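Local coordinates for envelope glycoprotein (PDB 5ZKX) that probably drives fusion of the viral and host membranes during entry, as a gp64-like class III fusion glycoprotein captured in its postfusion form, at residues Glu96-Trp101 with Arg126-His131; Gly47-Tyr51 with Pro74-Thr78. All coordinates share one frame; numbering follows the deposited sequence.

Contact 1: residues Glu96-Trp101 with Arg126-His131; sequences EVQDAW and RSNNNH
Arg126 and Glu96 form the salt bridge at one end of this contact. Arg126 NH1 reaches Glu96 OE2 at 2.7 Å, on the lone pair that points away from the other carboxylate oxygen. A weak second bond runs from NH2 to the same oxygen, and Ser140 OG also bonds it. The Arg126 chain is extended from CG to NE and carries the guanidinium across to Val97. There Arg126 NH2 approaches Val97 O at 2.5 Å, a length so short that it is doubtful; the donor stands above the carbonyl plane. Gln98 lies over one face of the guanidinium, with its CB 3.4 Å from Arg126 NE and its amide stacked at 28°.

Asp99 accepts the polar bonds further along. His131 NE2 donates to Asp99 OD2 at 3.0 Å, on the lone pair facing the other oxygen. Asn128 ND2 adds a weak bond to that oxygen. Asn128 ND2 bonds Asn130 OD1 more firmly, at 2.7 Å, with the acceptor in the Asn128 amide plane.

The aromatic part is a face-to-face stack. The five-membered ring of Trp101 lies over His131, centroids 3.4 Å apart and planes at 5°. The bond to Asp99 and this stack together fix the tilt of the imidazole.

The whole is a His-carboxylate pair backed by an aromatic stack. It ties the corner at Asp99, between two short strands, to a loop beside strand 134-148 in the gp64-like fold.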
ATOM      1  N   GLU A  96     -35.697  -6.178 -29.981  1.00 31.18           N
ATOM      2  CA  GLU A  96     -34.642  -5.756 -30.897  1.00 36.94           C
ATOM      3  C   GLU A  96     -35.275  -5.466 -32.254  1.00 36.61           C
ATOM      4  O   GLU A  96     -35.735  -6.382 -32.943  1.00 36.24           O
ATOM      5  CB  GLU A  96     -33.560  -6.827 -31.011  1.00 33.75           C
ATOM      6  CG  GLU A  96     -32.332  -6.394 -31.792  1.00 33.03           C
ATOM      7  CD  GLU A  96     -31.243  -5.828 -30.903  1.00 38.69           C
ATOM      8  OE1 GLU A  96     -31.228  -6.161 -29.699  1.00 40.46           O
ATOM      9  OE2 GLU A  96     -30.401  -5.052 -31.403  1.00 39.43           O
ATOM     10  N   VAL A  97     -35.301  -4.193 -32.635  1.00 40.01           N
ATOM     11  CA  VAL A  97     -35.929  -3.744 -33.870  1.00 36.92           C
ATOM     12  C   VAL A  97     -34.837  -3.346 -34.849  1.00 38.15           C
ATOM     13  O   VAL A  97     -33.980  -2.514 -34.527  1.00 38.02           O
ATOM     14  CB  VAL A  97     -36.881  -2.566 -33.620  1.00 41.74           C
ATOM     15  CG1 VAL A  97     -37.377  -2.028 -34.943  1.00 44.13           C
ATOM     16  CG2 VAL A  97     -38.030  -2.986 -32.715  1.00 39.59           C
ATOM     17  N   GLN A  98     -34.873  -3.927 -36.045  1.00 28.98           N
ATOM     18  CA  GLN A  98     -33.875  -3.632 -37.063  1.00 29.34           C
ATOM     19  C   GLN A  98     -34.543  -3.500 -38.421  1.00 31.96           C
ATOM     20  O   GLN A  98     -35.247  -4.414 -38.862  1.00 31.72           O
ATOM     21  CB  GLN A  98     -32.801  -4.719 -37.118  1.00 27.30           C
ATOM     22  CG  GLN A  98     -31.820  -4.519 -38.250  1.00 30.62           C
ATOM     23  CD  GLN A  98     -30.715  -5.545 -38.251  1.00 25.18           C
ATOM     24  OE1 GLN A  98     -30.811  -6.578 -37.589  1.00 37.12           O
ATOM     25  NE2 GLN A  98     -29.656  -5.270 -39.001  1.00 19.16           N
ATOM     26  N   ASP A  99     -34.307  -2.364 -39.081  1.00 35.61           N
ATOM     27  CA  ASP A  99     -34.809  -2.112 -40.433  1.00 36.44           C
ATOM     28  C   ASP A  99     -36.328  -2.236 -40.500  1.00 39.07           C
ATOM     29  O   ASP A  99     -36.883  -2.793 -41.449  1.00 40.25           O
ATOM     30  CB  ASP A  99     -34.145  -3.039 -41.455  1.00 34.09           C
ATOM     31  CG  ASP A  99     -34.188  -2.475 -42.861  1.00 37.47           C
ATOM     32  OD1 ASP A  99     -33.522  -3.041 -43.752  1.00 40.39           O
ATOM     33  OD2 ASP A  99     -34.883  -1.461 -43.075  1.00 40.01           O
ATOM     34  N   ALA A 100     -37.009  -1.723 -39.481  1.00 27.69           N
ATOM     35  CA  ALA A 100     -38.464  -1.651 -39.485  1.00 24.54           C
ATOM     36  C   ALA A 100     -38.864  -0.328 -40.123  1.00 31.98           C
ATOM     37  O   ALA A 100     -38.648   0.741 -39.542  1.00 32.81           O
ATOM     38  CB  ALA A 100     -39.024  -1.772 -38.071  1.00 25.50           C
ATOM     39  N   TRP A 101     -39.449  -0.393 -41.317  1.00 39.61           N
ATOM     40  CA  TRP A 101     -39.823   0.819 -42.020  1.00 38.81           C
ATOM     41  C   TRP A 101     -41.344   0.876 -42.185  1.00 42.73           C
ATOM     42  O   TRP A 101     -42.077   0.093 -41.565  1.00 43.16           O
ATOM     43  CB  TRP A 101     -39.047   0.958 -43.338  1.00 37.75           C
ATOM     44  CG  TRP A 101     -39.078  -0.191 -44.290  1.00 41.24           C
ATOM     45  CD1 TRP A 101     -38.440  -1.390 -44.160  1.00 34.64           C
ATOM     46  CD2 TRP A 101     -39.741  -0.225 -45.559  1.00 41.08           C
ATOM     47  NE1 TRP A 101     -38.684  -2.178 -45.261  1.00 34.39           N
ATOM     48  CE2 TRP A 101     -39.480  -1.483 -46.134  1.00 41.09           C
ATOM     49  CE3 TRP A 101     -40.540   0.686 -46.258  1.00 41.07           C
ATOM     50  CZ2 TRP A 101     -39.992  -1.856 -47.375  1.00 42.00           C
ATOM     51  CZ3 TRP A 101     -41.045   0.316 -47.486  1.00 42.10           C
ATOM     52  CH2 TRP A 101     -40.771  -0.944 -48.033  1.00 42.13           C
ATOM     53  N   ARG A 126     -27.009   0.963 -34.425  1.00 25.14           N
ATOM     54  CA  ARG A 126     -27.296   0.803 -35.844  1.00 24.25           C
ATOM     55  C   ARG A 126     -28.397   1.759 -36.281  1.00 21.81           C
ATOM     56  O   ARG A 126     -29.334   2.035 -35.528  1.00 21.51           O
ATOM     57  CB  ARG A 126     -27.701  -0.635 -36.174  1.00 20.48           C
ATOM     58  CG  ARG A 126     -28.918  -1.104 -35.429  1.00 27.25           C
ATOM     59  CD  ARG A 126     -29.528  -2.335 -36.065  1.00 25.10           C
ATOM     60  NE  ARG A 126     -30.750  -2.710 -35.365  1.00 27.70           N
ATOM     61  CZ  ARG A 126     -30.787  -3.515 -34.309  1.00 26.44           C
ATOM     62  NH1 ARG A 126     -29.668  -4.042 -33.829  1.00 24.36           N
ATOM     63  NH2 ARG A 126     -31.948  -3.795 -33.734  1.00 28.97           N
ATOM     64  N   SER A 127     -28.271   2.262 -37.509  1.00 23.35           N
ATOM     65  CA  SER A 127     -29.215   3.214 -38.071  1.00 21.95           C
ATOM     66  C   SER A 127     -29.199   3.084 -39.585  1.00 21.98           C
ATOM     67  O   SER A 127     -28.192   2.682 -40.175  1.00 26.87           O
ATOM     68  CB  SER A 127     -28.877   4.651 -37.655  1.00 20.26           C
ATOM     69  OG  SER A 127     -29.614   5.596 -38.411  1.00 20.37           O
ATOM     70  N   ASN A 128     -30.326   3.420 -40.208  1.00 27.28           N
ATOM     71  CA  ASN A 128     -30.418   3.451 -41.660  1.00 25.61           C
ATOM     72  C   ASN A 128     -31.650   4.251 -42.056  1.00 29.34           C
ATOM     73  O   ASN A 128     -32.678   4.195 -41.377  1.00 28.03           O
ATOM     74  CB  ASN A 128     -30.470   2.039 -42.258  1.00 25.34           C
ATOM     75  CG  ASN A 128     -31.748   1.307 -41.923  1.00 30.99           C
ATOM     76  OD1 ASN A 128     -31.974   0.915 -40.779  1.00 39.92           O
ATOM     77  ND2 ASN A 128     -32.591   1.108 -42.926  1.00 36.85           N
ATOM     78  N   ASN A 129     -31.529   5.002 -43.148  1.00 31.75           N
ATOM     79  CA  ASN A 129     -32.584   5.897 -43.622  1.00 30.72           C
ATOM     80  C   ASN A 129     -32.754   5.752 -45.133  1.00 32.95           C
ATOM     81  O   ASN A 129     -32.785   6.732 -45.879  1.00 29.24           O
ATOM     82  CB  ASN A 129     -32.269   7.338 -43.230  1.00 26.46           C
ATOM     83  CG  ASN A 129     -33.461   8.254 -43.370  1.00 26.88           C
ATOM     84  OD1 ASN A 129     -34.604   7.832 -43.213  1.00 28.68           O
ATOM     85  ND2 ASN A 129     -33.199   9.518 -43.666  1.00 31.42           N
ATOM     86  N   ASN A 130     -32.859   4.509 -45.606  1.00 24.62           N
ATOM     87  CA  ASN A 130     -32.802   4.204 -47.032  1.00 28.66           C
ATOM     88  C   ASN A 130     -34.154   3.781 -47.605  1.00 30.03           C
ATOM     89  O   ASN A 130     -34.208   3.024 -48.578  1.00 26.63           O
ATOM     90  CB  ASN A 130     -31.765   3.114 -47.291  1.00 28.20           C
ATOM     91  CG  ASN A 130     -32.123   1.807 -46.618  1.00 25.93           C
ATOM     92  OD1 ASN A 130     -32.655   1.796 -45.509  1.00 27.35           O
ATOM     93  ND2 ASN A 130     -31.843   0.697 -47.288  1.00 21.73           N
ATOM     94  N   HIS A 131     -35.252   4.254 -47.023  1.00 31.72           N
ATOM     95  CA  HIS A 131     -36.591   3.953 -47.523  1.00 30.51           C
ATOM     96  C   HIS A 131     -37.272   5.280 -47.834  1.00 33.12           C
ATOM     97  O   HIS A 131     -37.732   5.979 -46.926  1.00 39.01           O
ATOM     98  CB  HIS A 131     -37.380   3.124 -46.516  1.00 30.70           C
ATOM     99  CG  HIS A 131     -36.809   1.759 -46.288  1.00 35.35           C
ATOM    100  ND1 HIS A 131     -36.895   0.752 -47.226  1.00 34.38           N
ATOM    101  CD2 HIS A 131     -36.125   1.241 -45.241  1.00 34.75           C
ATOM    102  CE1 HIS A 131     -36.298  -0.331 -46.761  1.00 33.56           C
ATOM    103  NE2 HIS A 131     -35.822  -0.060 -45.559  1.00 33.04           N
TER

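Contact 2: residues Gly47-Tyr51 with Pro74-Thr78; sequences GYRAY and PKPPT
Residues 47-51 of strand 44-58 and residues 74-78 run roughly antiparallel, with Ala50 and Pro74 as a non-hydrogen-bonded pair, CA to CA 4.2 Å. Next to that pair, Lys75 N donates to Arg49 O at 3.0 Å. After it the chain leaves the strand edge through Pro76 and Pro77, which have no N-H to donate.

Arg49 carries most of the side-chain contact. Its CG stands anti to the backbone N (chi1 174°), and the chain then bends at chi3. This brings Arg49 NE to Lys75 O at 2.7 Å. The bond is fairly straight, 159°, and it lies in the carbonyl plane and close to the guanidinium plane. Pro77 CB sits over one face of the guanidinium, 4.1 Å from Arg49 NH2. The other end of the group turns to helix 79-88 and beyond: NH1 makes a salt bridge with Glu81 and a hydrogen bond to Tyr92 O.

The remaining contacts are mostly van der Waals packing. Lys75 CG meets the edge of the Tyr51 ring at CE2, 3.8 Å away, and the two side chains lie side by side and point the same way. Ala50 CB rests 4.0 Å from Pro74 CA. The Pro77 ring packs its CD against Gly47 O at 3.8 Å. Separately, Thr78 OG1 caps the start of helix 79-88 by a hydrogen bond from Glu81 N.

Arg49 is buried, and its charge is met by Glu81 and by two backbone carbonyls, those of Lys75 and Tyr92. It therefore links the strand, the proline-rich loop and the following helix by polar bonds. The carboxylate would probably stabilise the arginine's positive charge.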
ATOM      1  N   GLY A  47     -28.569  -3.210 -11.189  1.00 23.58           N
ATOM      2  CA  GLY A  47     -29.100  -3.502 -12.508  1.00 21.95           C
ATOM      3  C   GLY A  47     -29.143  -2.258 -13.361  1.00 21.77           C
ATOM      4  O   GLY A  47     -29.534  -1.186 -12.901  1.00 22.65           O
ATOM      5  N   TYR A  48     -28.724  -2.403 -14.612  1.00 21.06           N
ATOM      6  CA  TYR A  48     -28.801  -1.313 -15.568  1.00 22.58           C
ATOM      7  C   TYR A  48     -29.601  -1.751 -16.786  1.00 18.81           C
ATOM      8  O   TYR A  48     -29.715  -2.941 -17.086  1.00 18.96           O
ATOM      9  CB  TYR A  48     -27.406  -0.825 -15.988  1.00 19.31           C
ATOM     10  CG  TYR A  48     -26.598  -1.790 -16.820  1.00 16.90           C
ATOM     11  CD1 TYR A  48     -26.664  -1.769 -18.206  1.00 16.85           C
ATOM     12  CD2 TYR A  48     -25.741  -2.702 -16.222  1.00 19.46           C
ATOM     13  CE1 TYR A  48     -25.917  -2.641 -18.970  1.00 17.74           C
ATOM     14  CE2 TYR A  48     -24.986  -3.577 -16.979  1.00 15.90           C
ATOM     15  CZ  TYR A  48     -25.078  -3.541 -18.351  1.00 17.68           C
ATOM     16  OH  TYR A  48     -24.331  -4.408 -19.111  1.00 20.03           O
ATOM     17  N   ARG A  49     -30.166  -0.764 -17.474  1.00 22.59           N
ATOM     18  CA  ARG A  49     -30.912  -1.006 -18.697  1.00 23.20           C
ATOM     19  C   ARG A  49     -31.011   0.295 -19.472  1.00 24.09           C
ATOM     20  O   ARG A  49     -31.233   1.358 -18.886  1.00 23.58           O
ATOM     21  CB  ARG A  49     -32.313  -1.558 -18.413  1.00 26.31           C
ATOM     22  CG  ARG A  49     -33.179  -1.689 -19.656  1.00 23.90           C
ATOM     23  CD  ARG A  49     -34.495  -2.373 -19.349  1.00 27.72           C
ATOM     24  NE  ARG A  49     -35.276  -1.651 -18.351  1.00 24.35           N
ATOM     25  CZ  ARG A  49     -36.289  -2.187 -17.680  1.00 25.11           C
ATOM     26  NH1 ARG A  49     -36.635  -3.446 -17.906  1.00 21.21           N
ATOM     27  NH2 ARG A  49     -36.953  -1.467 -16.785  1.00 25.26           N
ATOM     28  N   ALA A  50     -30.838   0.203 -20.787  1.00 26.51           N
ATOM     29  CA  ALA A  50     -31.013   1.342 -21.675  1.00 26.94           C
ATOM     30  C   ALA A  50     -31.355   0.816 -23.062  1.00 29.04           C
ATOM     31  O   ALA A  50     -31.249  -0.381 -23.340  1.00 24.79           O
ATOM     32  CB  ALA A  50     -29.763   2.225 -21.717  1.00 22.93           C
ATOM     33  N   TYR A  51     -31.768   1.730 -23.934  1.00 28.42           N
ATOM     34  CA  TYR A  51     -32.029   1.373 -25.317  1.00 26.18           C
ATOM     35  C   TYR A  51     -31.545   2.480 -26.242  1.00 24.18           C
ATOM     36  O   TYR A  51     -31.669   3.670 -25.936  1.00 26.02           O
ATOM     37  CB  TYR A  51     -33.523   1.074 -25.559  1.00 27.02           C
ATOM     38  CG  TYR A  51     -34.481   2.239 -25.394  1.00 24.54           C
ATOM     39  CD1 TYR A  51     -34.725   3.118 -26.441  1.00 23.55           C
ATOM     40  CD2 TYR A  51     -35.174   2.433 -24.205  1.00 27.94           C
ATOM     41  CE1 TYR A  51     -35.607   4.169 -26.302  1.00 23.93           C
ATOM     42  CE2 TYR A  51     -36.062   3.483 -24.058  1.00 26.52           C
ATOM     43  CZ  TYR A  51     -36.275   4.347 -25.113  1.00 27.37           C
ATOM     44  OH  TYR A  51     -37.153   5.397 -24.979  1.00 25.70           O
ATOM     45  N   PRO A  74     -32.072   5.957 -20.946  1.00 32.46           N
ATOM     46  CA  PRO A  74     -31.960   5.024 -19.823  1.00 29.63           C
ATOM     47  C   PRO A  74     -33.328   4.627 -19.294  1.00 30.91           C
ATOM     48  O   PRO A  74     -34.221   5.459 -19.122  1.00 32.90           O
ATOM     49  CB  PRO A  74     -31.181   5.833 -18.781  1.00 30.26           C
ATOM     50  CG  PRO A  74     -31.625   7.242 -19.032  1.00 27.00           C
ATOM     51  CD  PRO A  74     -31.871   7.355 -20.523  1.00 29.55           C
ATOM     52  N   LYS A  75     -33.491   3.333 -19.040  1.00 30.13           N
ATOM     53  CA  LYS A  75     -34.710   2.792 -18.445  1.00 32.33           C
ATOM     54  C   LYS A  75     -34.300   1.938 -17.256  1.00 29.99           C
ATOM     55  O   LYS A  75     -34.309   0.700 -17.327  1.00 32.56           O
ATOM     56  CB  LYS A  75     -35.527   2.002 -19.467  1.00 37.48           C
ATOM     57  CG  LYS A  75     -36.416   2.873 -20.347  1.00 39.83           C
ATOM     58  CD  LYS A  75     -37.555   3.499 -19.552  1.00 38.10           C
ATOM     59  CE  LYS A  75     -38.104   4.735 -20.251  1.00 41.22           C
ATOM     60  NZ  LYS A  75     -39.161   5.419 -19.450  1.00 50.82           N
ATOM     61  N   PRO A  76     -33.924   2.566 -16.146  1.00 24.06           N
ATOM     62  CA  PRO A  76     -33.498   1.810 -14.968  1.00 25.78           C
ATOM     63  C   PRO A  76     -34.650   0.992 -14.413  1.00 27.40           C
ATOM     64  O   PRO A  76     -35.782   1.488 -14.314  1.00 30.69           O
ATOM     65  CB  PRO A  76     -33.061   2.904 -13.984  1.00 25.23           C
ATOM     66  CG  PRO A  76     -33.800   4.118 -14.421  1.00 21.29           C
ATOM     67  CD  PRO A  76     -33.911   4.020 -15.907  1.00 22.63           C
ATOM     68  N   PRO A  77     -34.405  -0.268 -14.061  1.00 26.12           N
ATOM     69  CA  PRO A  77     -35.499  -1.124 -13.589  1.00 22.84           C
ATOM     70  C   PRO A  77     -36.108  -0.606 -12.297  1.00 23.26           C
ATOM     71  O   PRO A  77     -35.470   0.111 -11.524  1.00 28.35           O
ATOM     72  CB  PRO A  77     -34.820  -2.484 -13.381  1.00 23.88           C
ATOM     73  CG  PRO A  77     -33.367  -2.169 -13.236  1.00 22.52           C
ATOM     74  CD  PRO A  77     -33.121  -0.984 -14.115  1.00 23.60           C
ATOM     75  N   THR A  78     -37.367  -0.970 -12.077  1.00 35.57           N
ATOM     76  CA  THR A  78     -38.037  -0.632 -10.834  1.00 34.33           C
ATOM     77  C   THR A  78     -37.509  -1.517  -9.707  1.00 36.93           C
ATOM     78  O   THR A  78     -36.696  -2.422  -9.916  1.00 33.77           O
ATOM     79  CB  THR A  78     -39.548  -0.786 -10.979  1.00 34.49           C
ATOM     80  OG1 THR A  78     -39.880  -2.178 -11.032  1.00 36.08           O
ATOM     81  CG2 THR A  78     -40.031  -0.108 -12.250  1.00 35.50           C
TER

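How the contacts relate
Both contacts reach the same antiparallel sheet, in which strand 134-148 pairs with strand 44-58. Contact 2 lies on strand 44-58 itself, where strand 67-74 ends. In contact 1, Val97 and Ala100 bond the backbone of strand 134-148, and strand 100-101 belongs to the sheet. Their centres are 23 Å apart and their nearest atoms about 9 Å, so they do not touch. Contact 1 lies further out, about 51 Å from the chain centre against about 32 Å for contact 2. Asn130 of contact 1 bonds Gly64 of a second subunit, whereas contact 2 is buried within its own chain. In both an arginine side chain meets a backbone carbonyl across the contact and pairs with a glutamate, Glu96 in contact 1 and Glu81, outside the two segments, in contact 2.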